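Local structure of uncharacterized protein Dfer_1899 (Dyadobacter fermentans, 5HX0) at residues A[52-57]-A[389-394]; A[363-368]-A[382-387]; A[48-53]-A[107-112]. The protein is of unknown function but adopts a six-bladed beta-propeller fold of the sialidase type, consistent with a role in binding or processing glycans. All coordinates share one frame; numbering follows the deposited sequence.

Contact 1: residues A[52-57]-A[389-394]; sequences RNEKFH and GGPQHI
The R52 guanidinium lays one face on the P391 ring: CG of P391 sits 3.6 Å above the guanidinium plane toward its rim, and R52 NH2 reaches P391 CD at 3.5 Å. At the edge of the same group, nearly in its plane, R52 NH2 donates to E54 OE2 (3.2 Å), a salt bridge that uses the anti lone pair of that oxygen. R52 CG is anti to the backbone N (chi1 179°) and the chain runs on extended, crossing the proline at about a right angle. The H57 ring has the Q392 aliphatic chain over one face, a CH-pi contact with CB of Q392 3.9 Å from the ring centroid, and the Q392 amide is tilted only 20° from the ring plane. H393 ND1 donates in its ring plane to P391 O (3.0 Å), while H393 CB packs on R52 CB. The polar ends of H57 and Q392 both turn to D365, on OD2 and on the backbone O respectively. One water joins N53 N to Q392 O, another F56 O to Q392 N. The contact joins the type I turn N53-F56, with an Asx turn from N53 OD1 to K55 N at its start, which enters strand 56-65 of one propeller blade, to the start of strand 393-401 of the next. Carbon packing of R52 and H57, flanking the turn's centre, and two water bridges hold it; E54 probably offsets much of the R52 charge.

Contact 2: residues A[363-368]-A[382-387]; sequences TTDLGY and SYYFNV
The N386 side-chain amide grips the loop 363-365 by three hydrogen bonds. Its OD1 accepts from T363 N at 2.9 Å, in the carbonyl plane on a lone pair, while its ND2 serves two backbone carbonyls, T363 O at 3.2 Å and D365 O at 2.9 Å, approaching each from above the carbonyl plane. N386 CG lies between its backbone N and carbonyl carbon (chi1 73°), which brings CG toward 363-365. Y384 OH donates to D365 OD1 at 2.7 Å, met nearly along the C-O bond, with the carboxylate plane steeply turned against the phenol ring; H91 NE2 is a second partner of the same oxygen. Within the loop, T363 OG1 accepts from D365 N, an ST turn. Further along, G367 and Y384 form an antiparallel hydrogen-bonded pair, with G367 N to Y384 O at 2.8 Å and Y384 N to G367 O at 3.0 Å. The positive phi of G367 (108°) belongs to backbone angles at which a side chain would jam against the preceding carbonyl.

Around these bonds the packing is aromatic. The Y384 ring lies flat under the backbone of L366, whose CA makes a CH-pi contact 3.6 Å from the ring centroid, and Y368 runs alongside in the same direction, its CD1 near the ring's edge. L366 CD2 rests over one face of F385, which R358 also meets by a cation-pi contact. Y368 OH bonds E265, and R209, R331 and an acetate, probably from the crystallisation liquor, lie near its side chain; this is reminiscent of, though it does not prove, the tyrosine-glutamate pair and arginines of a sialidase pocket. The amide and phenol bonds thus fix the loop leading into the strand that bears Y368.

Contact 3: residues A[48-53]-A[107-112]; sequences VVIYRN and KTWTPE
I50 and W109 meet where residues 48-51 and 107-111 run in nearly the same direction, 19° apart end to end, with I50 CA and W109 CA 6.1 Å apart, and with a classic beta bulge at I50 and Y51 opposite I394. The isoleucine lies on one face of the indole. Its CG2 sits 3.6 Å above the plane over the ring centre, making a CH-pi contact with the six-membered ring. On the other branch, I50 CG1 comes within 3.6 Å of W109 NE1, and CD1 reaches out to CZ2 at 3.8 Å. I50 CG1 is anti to its carbonyl carbon (chi1 -67°) and CG2 anti to the backbone N, a setting that lets both branches bear on the indole. W109 CB also packs against I50 O. Next along the strand, Y51 presents its ring edge to P111 O, which lies near the ring plane, 3.7 Å from Y51 CE1, while the Y51 hydroxyl is bonded to R77.

Two waters fasten the backbones together in place of direct hydrogen bonds. One donates to both V49 O and K107 O; the other donates to I50 O at 2.6 Å and to T110 O at 2.8 Å, so each water spends its two protons on one carbonyl from either segment. At the end of the contact, V48 CG1 approaches K107 only loosely.

The loop 107-112 connects strands 97-103 and 114-117. W109 also packs on V101, I71 and L73, and I50 on V101, L73 and I394, placing the pair at the seam between two sheets: the four-stranded sheet that begins at strand 56-65 and the one in which strand 42-51 is an outermost strand beside strand 393-401.

From the N terminus, strand 42-51 enters contact 3, which closes a loop of 53 residues when 107-112 returns against it. Residues R52 and N53, shared with contact 1, lead into strand 56-65, and contact 1 then closes the far larger loop of 331 residues ending at 389-394. Contact 2, at the open end of the hairpin of strands 367-375 and 378-385, is nested inside that loop and follows contact 3 in series. Strands 42-51, 393-401, 378-385 and 367-375 make one sheet, so the N-terminal strand completes the C-terminal blade, the Velcro closure of beta-propellers. Contacts 1 and 3 join this blade to the next, and contact 2 pairs its other two strands.

Contact 1: residues A[52-57]-A[389-394]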
loop_
_atom_site.group_PDB
_atom_site.type_symbol
_atom_site.label_atom_id
_atom_site.label_comp_id
_atom_site.label_asym_id
_atom_site.label_seq_id
_atom_site.Cartn_x
_atom_site.Cartn_y
_atom_site.Cartn_z
ATOM N N ARG A 52 -11.104 -14.198 6.459
ATOM C CA ARG A 52 -12.313 -13.466 6.811
ATOM C C ARG A 52 -11.989 -12.453 7.895
ATOM O O ARG A 52 -11.442 -12.815 8.940
ATOM C CB ARG A 52 -13.412 -14.422 7.311
ATOM C CG ARG A 52 -14.700 -13.697 7.715
ATOM C CD ARG A 52 -15.686 -14.642 8.435
ATOM N NE ARG A 52 -16.950 -13.993 8.815
ATOM C CZ ARG A 52 -17.121 -13.187 9.864
ATOM N NH1 ARG A 52 -16.109 -12.878 10.656
ATOM N NH2 ARG A 52 -18.323 -12.681 10.119
ATOM N N ASN A 53 -12.377 -11.204 7.669
ATOM C CA ASN A 53 -12.187 -10.154 8.664
ATOM C C ASN A 53 -13.247 -9.091 8.397
ATOM O O ASN A 53 -13.269 -8.499 7.316
ATOM C CB ASN A 53 -10.768 -9.568 8.583
ATOM C CG ASN A 53 -10.517 -8.500 9.648
ATOM O OD1 ASN A 53 -11.413 -7.724 9.970
ATOM N ND2 ASN A 53 -9.291 -8.462 10.196
ATOM N N GLU A 54 -14.118 -8.850 9.381
ATOM C CA GLU A 54 -15.258 -7.957 9.181
ATOM C C GLU A 54 -14.863 -6.529 8.824
ATOM O O GLU A 54 -15.698 -5.789 8.297
ATOM C CB GLU A 54 -16.139 -7.941 10.436
ATOM C CG GLU A 54 -16.946 -9.187 10.595
ATOM C CD GLU A 54 -17.678 -9.221 11.926
ATOM O OE1 GLU A 54 -17.628 -8.207 12.661
ATOM O OE2 GLU A 54 -18.277 -10.272 12.236
ATOM N N LYS A 55 -13.632 -6.124 9.085
ATOM C CA LYS A 55 -13.204 -4.787 8.696
ATOM C C LYS A 55 -12.837 -4.680 7.218
ATOM O O LYS A 55 -12.544 -3.571 6.763
ATOM C CB LYS A 55 -12.007 -4.354 9.555
ATOM C CG LYS A 55 -12.355 -4.230 11.044
ATOM C CD LYS A 55 -11.190 -3.599 11.803
ATOM C CE LYS A 55 -11.348 -3.735 13.324
ATOM N NZ LYS A 55 -12.756 -3.535 13.777
ATOM N N PHE A 56 -12.839 -5.788 6.464
ATOM C CA PHE A 56 -12.267 -5.824 5.125
ATOM C C PHE A 56 -13.234 -6.442 4.127
ATOM O O PHE A 56 -13.993 -7.358 4.441
ATOM C CB PHE A 56 -10.933 -6.632 5.082
ATOM C CG PHE A 56 -9.795 -5.935 5.778
ATOM C CD1 PHE A 56 -9.303 -4.737 5.274
ATOM C CD2 PHE A 56 -9.234 -6.453 6.940
ATOM C CE1 PHE A 56 -8.240 -4.056 5.911
ATOM C CE2 PHE A 56 -8.177 -5.784 7.584
ATOM C CZ PHE A 56 -7.680 -4.574 7.057
ATOM N N HIS A 57 -13.178 -5.918 2.915
ATOM C CA HIS A 57 -13.753 -6.550 1.746
ATOM C C HIS A 57 -12.622 -7.353 1.100
ATOM O O HIS A 57 -11.635 -6.773 0.634
ATOM C CB HIS A 57 -14.317 -5.467 0.838
ATOM C CG HIS A 57 -15.064 -5.969 -0.357
ATOM N ND1 HIS A 57 -14.434 -6.498 -1.465
ATOM C CD2 HIS A 57 -16.391 -5.960 -0.645
ATOM C CE1 HIS A 57 -15.343 -6.824 -2.370
ATOM N NE2 HIS A 57 -16.537 -6.502 -1.900
ATOM N N GLY A 389 -25.839 -11.135 6.070
ATOM C CA GLY A 389 -25.286 -10.368 7.159
ATOM C C GLY A 389 -23.785 -10.444 7.321
ATOM O O GLY A 389 -23.263 -9.858 8.268
ATOM N N GLY A 390 -23.065 -11.140 6.436
ATOM C CA GLY A 390 -21.643 -11.311 6.614
ATOM C C GLY A 390 -20.792 -10.524 5.626
ATOM O O GLY A 390 -21.272 -10.028 4.603
ATOM N N PRO A 391 -19.499 -10.434 5.913
ATOM C CA PRO A 391 -18.563 -9.720 5.029
ATOM C C PRO A 391 -18.142 -10.535 3.806
ATOM O O PRO A 391 -18.285 -11.760 3.747
ATOM C CB PRO A 391 -17.356 -9.497 5.938
ATOM C CG PRO A 391 -17.372 -10.726 6.848
ATOM C CD PRO A 391 -18.833 -11.032 7.085
ATOM N N GLN A 392 -17.590 -9.827 2.822
ATOM C CA GLN A 392 -16.942 -10.493 1.696
ATOM C C GLN A 392 -15.632 -11.124 2.174
ATOM O O GLN A 392 -14.745 -10.427 2.682
ATOM C CB GLN A 392 -16.681 -9.493 0.568
ATOM C CG GLN A 392 -17.829 -9.351 -0.421
ATOM C CD GLN A 392 -19.097 -8.797 0.213
ATOM O OE1 GLN A 392 -19.038 -7.963 1.113
ATOM N NE2 GLN A 392 -20.256 -9.265 -0.253
ATOM N N HIS A 393 -15.517 -12.442 2.035
ATOM C CA HIS A 393 -14.360 -13.182 2.527
ATOM C C HIS A 393 -13.924 -14.195 1.469
ATOM O O HIS A 393 -14.664 -14.503 0.522
ATOM C CB HIS A 393 -14.687 -13.877 3.872
ATOM C CG HIS A 393 -15.791 -14.893 3.793
ATOM N ND1 HIS A 393 -17.129 -14.552 3.789
ATOM C CD2 HIS A 393 -15.751 -16.245 3.716
ATOM C CE1 HIS A 393 -17.863 -15.650 3.711
ATOM N NE2 HIS A 393 -17.050 -16.691 3.646
ATOM N N ILE A 394 -12.715 -14.730 1.631
ATOM C CA ILE A 394 -12.240 -15.823 0.780
ATOM C C ILE A 394 -12.671 -17.154 1.398
ATOM O O ILE A 394 -12.505 -17.382 2.598
ATOM C CB ILE A 394 -10.711 -15.772 0.610
ATOM C CG1 ILE A 394 -10.236 -14.314 0.346
ATOM C CG2 ILE A 394 -10.265 -16.762 -0.503
ATOM C CD1 ILE A 394 -10.894 -13.654 -0.892
HETATM O O HOH W 1 -13.465 -10.359 5.011
HETATM O O HOH W 2 -16.664 -7.222 3.674
#

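Contact 2: residues A[363-368]-A[382-387]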
loop_
_atom_site.group_PDB
_atom_site.type_symbol
_atom_site.label_atom_id
_atom_site.label_comp_id
_atom_site.label_asym_id
_atom_site.label_seq_id
_atom_site.Cartn_x
_atom_site.Cartn_y
_atom_site.Cartn_z
ATOM N N THR A 363 -25.618 -11.906 -1.017
ATOM C CA THR A 363 -25.779 -10.986 -2.136
ATOM C C THR A 363 -24.964 -11.486 -3.321
ATOM O O THR A 363 -24.189 -12.435 -3.212
ATOM C CB THR A 363 -25.319 -9.572 -1.768
ATOM O OG1 THR A 363 -23.885 -9.556 -1.690
ATOM C CG2 THR A 363 -25.881 -9.144 -0.425
ATOM N N THR A 364 -25.151 -10.830 -4.469
ATOM C CA THR A 364 -24.431 -11.199 -5.682
ATOM C C THR A 364 -22.938 -10.865 -5.623
ATOM O O THR A 364 -22.200 -11.230 -6.547
ATOM C CB THR A 364 -25.072 -10.497 -6.880
ATOM O OG1 THR A 364 -25.097 -9.091 -6.623
ATOM C CG2 THR A 364 -26.516 -10.998 -7.097
ATOM N N ASP A 365 -22.470 -10.193 -4.566
ATOM C CA ASP A 365 -21.055 -9.823 -4.446
ATOM C C ASP A 365 -20.290 -11.025 -3.882
ATOM O O ASP A 365 -19.917 -11.090 -2.708
ATOM C CB ASP A 365 -20.924 -8.567 -3.589
ATOM C CG ASP A 365 -19.528 -7.959 -3.608
ATOM O OD1 ASP A 365 -18.698 -8.328 -4.461
ATOM O OD2 ASP A 365 -19.275 -7.066 -2.759
ATOM N N LEU A 366 -20.042 -11.992 -4.761
ATOM C CA LEU A 366 -19.354 -13.244 -4.446
ATOM C C LEU A 366 -18.906 -13.845 -5.770
ATOM O O LEU A 366 -19.211 -13.310 -6.837
ATOM C CB LEU A 366 -20.261 -14.217 -3.662
ATOM C CG LEU A 366 -21.685 -14.463 -4.191
ATOM C CD1 LEU A 366 -21.712 -15.324 -5.472
ATOM C CD2 LEU A 366 -22.592 -15.129 -3.120
ATOM N N GLY A 367 -18.218 -14.989 -5.699
ATOM C CA GLY A 367 -17.865 -15.738 -6.891
ATOM C C GLY A 367 -16.398 -15.693 -7.266
ATOM O O GLY A 367 -15.518 -15.816 -6.404
ATOM N N TYR A 368 -16.118 -15.511 -8.554
ATOM C CA TYR A 368 -14.755 -15.512 -9.078
ATOM C C TYR A 368 -13.944 -16.728 -8.603
ATOM O O TYR A 368 -12.858 -16.558 -8.040
ATOM C CB TYR A 368 -14.043 -14.219 -8.698
ATOM C CG TYR A 368 -14.473 -12.997 -9.496
ATOM C CD1 TYR A 368 -15.797 -12.563 -9.504
ATOM C CD2 TYR A 368 -13.548 -12.297 -10.267
ATOM C CE1 TYR A 368 -16.199 -11.445 -10.245
ATOM C CE2 TYR A 368 -13.929 -11.186 -11.006
ATOM C CZ TYR A 368 -15.254 -10.767 -10.993
ATOM O OH TYR A 368 -15.607 -9.658 -11.729
ATOM N N SER A 382 -11.194 -22.346 -4.804
ATOM C CA SER A 382 -11.351 -21.140 -4.011
ATOM C C SER A 382 -12.280 -20.156 -4.718
ATOM O O SER A 382 -12.527 -20.250 -5.921
ATOM C CB SER A 382 -9.986 -20.473 -3.757
ATOM O OG SER A 382 -9.534 -19.806 -4.937
ATOM N N TYR A 383 -12.804 -19.205 -3.948
ATOM C CA TYR A 383 -13.704 -18.168 -4.450
ATOM C C TYR A 383 -13.838 -17.141 -3.339
ATOM O O TYR A 383 -13.338 -17.350 -2.232
ATOM C CB TYR A 383 -15.081 -18.728 -4.867
ATOM C CG TYR A 383 -15.629 -19.778 -3.924
ATOM C CD1 TYR A 383 -16.346 -19.416 -2.779
ATOM C CD2 TYR A 383 -15.409 -21.139 -4.166
ATOM C CE1 TYR A 383 -16.840 -20.386 -1.908
ATOM C CE2 TYR A 383 -15.914 -22.112 -3.300
ATOM C CZ TYR A 383 -16.612 -21.723 -2.173
ATOM O OH TYR A 383 -17.096 -22.682 -1.319
ATOM N N TYR A 384 -14.474 -16.007 -3.639
ATOM C CA TYR A 384 -14.878 -15.150 -2.538
ATOM C C TYR A 384 -16.384 -15.265 -2.369
ATOM O O TYR A 384 -17.104 -15.764 -3.249
ATOM C CB TYR A 384 -14.407 -13.682 -2.698
ATOM C CG TYR A 384 -15.269 -12.766 -3.559
ATOM C CD1 TYR A 384 -15.262 -12.880 -4.945
ATOM C CD2 TYR A 384 -16.049 -11.747 -2.981
ATOM C CE1 TYR A 384 -16.036 -12.019 -5.757
ATOM C CE2 TYR A 384 -16.837 -10.882 -3.788
ATOM C CZ TYR A 384 -16.813 -11.031 -5.181
ATOM O OH TYR A 384 -17.575 -10.198 -6.001
ATOM N N PHE A 385 -16.845 -14.895 -1.179
ATOM C CA PHE A 385 -18.177 -15.323 -0.778
ATOM C C PHE A 385 -18.730 -14.369 0.267
ATOM O O PHE A 385 -18.000 -13.581 0.873
ATOM C CB PHE A 385 -18.164 -16.758 -0.224
ATOM C CG PHE A 385 -19.431 -17.509 -0.507
ATOM C CD1 PHE A 385 -19.714 -17.925 -1.798
ATOM C CD2 PHE A 385 -20.340 -17.792 0.514
ATOM C CE1 PHE A 385 -20.887 -18.623 -2.088
ATOM C CE2 PHE A 385 -21.512 -18.470 0.252
ATOM C CZ PHE A 385 -21.800 -18.888 -1.052
ATOM N N ASN A 386 -20.045 -14.442 0.453
ATOM C CA ASN A 386 -20.712 -13.805 1.578
ATOM C C ASN A 386 -21.966 -14.615 1.868
ATOM O O ASN A 386 -22.608 -15.132 0.945
ATOM C CB ASN A 386 -21.102 -12.338 1.335
ATOM C CG ASN A 386 -22.283 -12.199 0.389
ATOM O OD1 ASN A 386 -23.438 -12.172 0.822
ATOM N ND2 ASN A 386 -22.001 -12.143 -0.924
ATOM N N VAL A 387 -22.280 -14.737 3.152
ATOM C CA VAL A 387 -23.555 -15.273 3.629
ATOM C C VAL A 387 -24.381 -14.098 4.154
ATOM O O VAL A 387 -23.831 -13.001 4.344
ATOM C CB VAL A 387 -23.330 -16.351 4.705
ATOM C CG1 VAL A 387 -22.588 -17.535 4.138
ATOM C CG2 VAL A 387 -22.587 -15.781 5.906
#

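Contact 3: residues A[48-53]-A[107-112]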
loop_
_atom_site.group_PDB
_atom_site.type_symbol
_atom_site.label_atom_id
_atom_site.label_comp_id
_atom_site.label_asym_id
_atom_site.label_seq_id
_atom_site.Cartn_x
_atom_site.Cartn_y
_atom_site.Cartn_z
ATOM N N VAL A 48 -14.351 -24.622 3.256
ATOM C CA VAL A 48 -13.427 -23.993 4.195
ATOM C C VAL A 48 -13.539 -22.477 4.086
ATOM O O VAL A 48 -13.988 -21.927 3.076
ATOM C CB VAL A 48 -11.965 -24.443 3.986
ATOM C CG1 VAL A 48 -11.870 -25.936 4.101
ATOM C CG2 VAL A 48 -11.424 -23.981 2.615
ATOM N N VAL A 49 -13.159 -21.803 5.166
ATOM C CA VAL A 49 -12.985 -20.355 5.173
ATOM C C VAL A 49 -11.487 -20.083 5.111
ATOM O O VAL A 49 -10.716 -20.627 5.906
ATOM C CB VAL A 49 -13.631 -19.705 6.408
ATOM C CG1 VAL A 49 -13.278 -18.217 6.451
ATOM C CG2 VAL A 49 -15.160 -19.861 6.341
ATOM N N ILE A 50 -11.069 -19.292 4.130
ATOM C CA ILE A 50 -9.662 -19.075 3.852
ATOM C C ILE A 50 -9.167 -17.770 4.463
ATOM O O ILE A 50 -8.091 -17.727 5.054
ATOM C CB ILE A 50 -9.420 -19.122 2.324
ATOM C CG1 ILE A 50 -9.671 -20.548 1.816
ATOM C CG2 ILE A 50 -7.992 -18.612 1.951
ATOM C CD1 ILE A 50 -9.435 -20.740 0.326
ATOM N N TYR A 51 -9.952 -16.699 4.362
ATOM C CA TYR A 51 -9.608 -15.444 5.027
ATOM C C TYR A 51 -10.875 -14.642 5.219
ATOM O O TYR A 51 -11.627 -14.430 4.258
ATOM C CB TYR A 51 -8.592 -14.604 4.238
ATOM C CG TYR A 51 -8.373 -13.271 4.906
ATOM C CD1 TYR A 51 -7.591 -13.170 6.050
ATOM C CD2 TYR A 51 -9.027 -12.120 4.452
ATOM C CE1 TYR A 51 -7.428 -11.950 6.693
ATOM C CE2 TYR A 51 -8.860 -10.899 5.085
ATOM C CZ TYR A 51 -8.059 -10.819 6.199
ATOM O OH TYR A 51 -7.899 -9.599 6.828
ATOM N N ARG A 52 -11.104 -14.198 6.459
ATOM C CA ARG A 52 -12.313 -13.466 6.811
ATOM C C ARG A 52 -11.989 -12.453 7.895
ATOM O O ARG A 52 -11.442 -12.815 8.940
ATOM C CB ARG A 52 -13.412 -14.422 7.311
ATOM C CG ARG A 52 -14.700 -13.697 7.715
ATOM C CD ARG A 52 -15.686 -14.642 8.435
ATOM N NE ARG A 52 -16.950 -13.993 8.815
ATOM C CZ ARG A 52 -17.121 -13.187 9.864
ATOM N NH1 ARG A 52 -16.109 -12.878 10.656
ATOM N NH2 ARG A 52 -18.323 -12.681 10.119
ATOM N N ASN A 53 -12.377 -11.204 7.669
ATOM C CA ASN A 53 -12.187 -10.154 8.664
ATOM C C ASN A 53 -13.247 -9.091 8.397
ATOM O O ASN A 53 -13.269 -8.499 7.316
ATOM C CB ASN A 53 -10.768 -9.568 8.583
ATOM C CG ASN A 53 -10.517 -8.500 9.648
ATOM O OD1 ASN A 53 -11.413 -7.724 9.970
ATOM N ND2 ASN A 53 -9.291 -8.462 10.196
ATOM N N LYS A 107 -6.527 -26.314 3.773
ATOM C CA LYS A 107 -7.485 -26.263 4.865
ATOM C C LYS A 107 -7.081 -25.296 5.969
ATOM O O LYS A 107 -7.921 -24.549 6.478
ATOM C CB LYS A 107 -7.642 -27.675 5.441
ATOM C CG LYS A 107 -8.636 -27.837 6.550
ATOM C CD LYS A 107 -8.887 -29.327 6.791
ATOM C CE LYS A 107 -9.980 -29.525 7.826
ATOM N NZ LYS A 107 -11.046 -28.492 7.670
ATOM N N THR A 108 -5.813 -25.301 6.343
ATOM C CA THR A 108 -5.251 -24.410 7.348
ATOM C C THR A 108 -4.527 -23.261 6.655
ATOM O O THR A 108 -3.597 -23.498 5.886
ATOM C CB THR A 108 -4.285 -25.212 8.221
ATOM O OG1 THR A 108 -5.032 -26.271 8.827
ATOM C CG2 THR A 108 -3.668 -24.328 9.303
ATOM N N TRP A 109 -4.925 -22.023 6.952
ATOM C CA TRP A 109 -4.395 -20.866 6.244
ATOM C C TRP A 109 -3.729 -19.895 7.207
ATOM O O TRP A 109 -4.192 -19.708 8.333
ATOM C CB TRP A 109 -5.510 -20.155 5.476
ATOM C CG TRP A 109 -6.004 -21.030 4.377
ATOM C CD1 TRP A 109 -6.944 -22.008 4.469
ATOM C CD2 TRP A 109 -5.524 -21.048 3.035
ATOM N NE1 TRP A 109 -7.101 -22.617 3.251
ATOM C CE2 TRP A 109 -6.234 -22.048 2.353
ATOM C CE3 TRP A 109 -4.579 -20.287 2.334
ATOM C CZ2 TRP A 109 -6.030 -22.323 0.994
ATOM C CZ3 TRP A 109 -4.369 -20.565 0.990
ATOM C CH2 TRP A 109 -5.090 -21.574 0.335
ATOM N N THR A 110 -2.660 -19.245 6.736
ATOM C CA THR A 110 -2.020 -18.204 7.542
ATOM C C THR A 110 -3.030 -17.103 7.862
ATOM O O THR A 110 -3.809 -16.696 6.984
ATOM C CB THR A 110 -0.813 -17.611 6.815
ATOM O OG1 THR A 110 -1.213 -17.185 5.503
ATOM C CG2 THR A 110 0.309 -18.651 6.710
ATOM N N PRO A 111 -3.062 -16.601 9.123
ATOM C CA PRO A 111 -4.109 -15.645 9.512
ATOM C C PRO A 111 -3.879 -14.219 9.045
ATOM O O PRO A 111 -4.854 -13.492 8.851
ATOM C CB PRO A 111 -4.103 -15.720 11.055
ATOM C CG PRO A 111 -2.711 -16.167 11.401
ATOM C CD PRO A 111 -2.314 -17.119 10.289
ATOM N N GLU A 112 -2.617 -13.788 8.887
ATOM C CA GLU A 112 -2.318 -12.395 8.549
ATOM C C GLU A 112 -1.846 -12.292 7.101
ATOM O O GLU A 112 -0.771 -12.818 6.777
ATOM C CB GLU A 112 -1.243 -11.839 9.492
ATOM C CG GLU A 112 -1.028 -10.354 9.354
ATOM C CD GLU A 112 -2.220 -9.553 9.868
ATOM O OE1 GLU A 112 -2.991 -10.081 10.710
ATOM O OE2 GLU A 112 -2.386 -8.397 9.425
HETATM O O HOH W 3 -9.440 -22.412 7.613
HETATM O O HOH W 4 -6.622 -16.636 6.945
#